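Local coordinates for glycerate dehydrogenase (Bacillus sp. 5mfcol3.1, PDB 6P2I) that catalyses the NADPH-dependent asymmetric reduction of acyclic imino acids produced in situ by a partner oxidase, at the interface of chains A and B. Numbering follows the deposited sequence. Chains: chain A/B, Glycerate dehydrogenase.

The interface of chains A and B. Residues chain A 100-101, 104, 279, 281-282; chain B 115, 139.
B:Glu139 reaches from a loop of one subunit to A:Glu281 and A:Gln100, near the starts of helices 280-298 and 99-114 of the other, and illustrates how a carboxylate at an interface can be received beside helix N-termini, through a capping side chain and a bridging water. The two-fold pairing of chains is in keeping with the dimers usual for D-2-hydroxyacid dehydrogenases. Extended beyond CG (chi2 162°), the B:Glu139 side chain carries its carboxylate to A:Ser279, whose hydroxyl OG donates to OE2 over 2.6 Å, approaching from above the carboxylate plane. A:Ser279, just ahead of helix 280-298, also accepts the backbone N-H of A:Ala282 on OG at 2.8 Å, the pattern of an N-cap. Water 1 links OE2 to the backbone N of A:Ala101, and the nearby helix starts would probably favour the charged carboxylate. A:Glu281 runs antiparallel past B:Glu139: bent at chi2 (79°), it turns OE1 back to take the backbone N-H of B:Glu139 at 3.0 Å, nearly straight at the hydrogen yet from above the carboxylate plane. On the other flank, A:Gln100 lays its CG against B:Glu139 OE1 at 3.3 Å, while its amide NE2 holds A:Glu104 OE2 through the anti lone pair. A:Glu104 meets water 2 through OE1. NE and NH2 of B:Arg115 share this water; NH2 also donates to A:Ala101 O at 2.8 Å, on a lone pair in the carbonyl plane but tilted 23° from the guanidinium plane.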
loop_
_atom_site.group_PDB
_atom_site.type_symbol
_atom_site.label_atom_id
_atom_site.label_comp_id
_atom_site.label_asym_id
_atom_site.label_seq_id
_atom_site.Cartn_x
_atom_site.Cartn_y
_atom_site.Cartn_z
ATOM N N GLN A 100 2.640 13.155 7.016
ATOM C CA GLN A 100 2.182 11.786 7.278
ATOM C C GLN A 100 1.332 11.264 6.124
ATOM O O GLN A 100 1.474 10.101 5.714
ATOM C CB GLN A 100 1.399 11.719 8.592
ATOM C CG GLN A 100 0.946 10.302 8.959
ATOM C CD GLN A 100 2.105 9.423 9.378
ATOM O OE1 GLN A 100 3.110 9.907 9.914
ATOM N NE2 GLN A 100 1.974 8.114 9.145
ATOM N N ALA A 101 0.436 12.104 5.599
ATOM C CA ALA A 101 -0.380 11.716 4.450
ATOM C C ALA A 101 0.491 11.335 3.258
ATOM O O ALA A 101 0.262 10.305 2.611
ATOM C CB ALA A 101 -1.332 12.858 4.075
ATOM N N GLU A 104 2.494 8.052 3.874
ATOM C CA GLU A 104 1.648 6.875 3.687
ATOM C C GLU A 104 1.336 6.650 2.215
ATOM O O GLU A 104 1.258 5.501 1.763
ATOM C CB GLU A 104 0.361 7.003 4.504
ATOM C CG GLU A 104 0.615 6.871 5.988
ATOM C CD GLU A 104 -0.640 6.841 6.843
ATOM O OE1 GLU A 104 -1.740 6.576 6.309
ATOM O OE2 GLU A 104 -0.512 7.089 8.066
ATOM N N SER A 279 -5.497 14.024 3.291
ATOM C CA SER A 279 -6.132 13.327 4.401
ATOM C C SER A 279 -6.920 14.302 5.272
ATOM O O SER A 279 -6.668 15.512 5.280
ATOM C CB SER A 279 -5.101 12.591 5.264
ATOM O OG SER A 279 -4.278 13.520 5.965
ATOM N N GLU A 281 -6.596 14.465 8.415
ATOM C CA GLU A 281 -5.635 15.015 9.363
ATOM C C GLU A 281 -4.792 16.108 8.720
ATOM O O GLU A 281 -4.530 17.144 9.347
ATOM C CB GLU A 281 -4.734 13.911 9.923
ATOM C CG GLU A 281 -5.458 12.807 10.692
ATOM C CD GLU A 281 -6.157 11.750 9.812
ATOM O OE1 GLU A 281 -5.944 11.724 8.577
ATOM O OE2 GLU A 281 -6.920 10.928 10.368
ATOM N N ALA A 282 -4.358 15.901 7.474
ATOM C CA ALA A 282 -3.493 16.878 6.815
ATOM C C ALA A 282 -4.225 18.192 6.561
ATOM O O ALA A 282 -3.681 19.273 6.812
ATOM C CB ALA A 282 -2.947 16.312 5.502
ATOM N N ARG B 115 -6.875 5.039 -0.322
ATOM C CA ARG B 115 -6.517 6.089 -1.286
ATOM C C ARG B 115 -7.315 5.999 -2.581
ATOM O O ARG B 115 -7.067 6.791 -3.501
ATOM C CB ARG B 115 -5.008 6.027 -1.604
ATOM C CG ARG B 115 -4.094 6.146 -0.374
ATOM C CD ARG B 115 -4.432 7.411 0.396
ATOM N NE ARG B 115 -3.653 7.687 1.606
ATOM C CZ ARG B 115 -2.787 8.696 1.722
ATOM N NH1 ARG B 115 -2.538 9.485 0.686
ATOM N NH2 ARG B 115 -2.179 8.941 2.873
ATOM N N GLU B 139 -5.468 9.044 7.311
ATOM C CA GLU B 139 -4.188 8.415 7.610
ATOM C C GLU B 139 -4.422 7.196 8.487
ATOM O O GLU B 139 -5.323 7.179 9.328
ATOM C CB GLU B 139 -3.257 9.393 8.317
ATOM C CG GLU B 139 -2.889 10.563 7.421
ATOM C CD GLU B 139 -2.349 11.762 8.158
ATOM O OE1 GLU B 139 -2.069 11.679 9.373
ATOM O OE2 GLU B 139 -2.252 12.842 7.521
HETATM O O HOH W 1 -0.198 14.563 7.391
HETATM O O HOH W 2 -3.602 6.691 4.397
#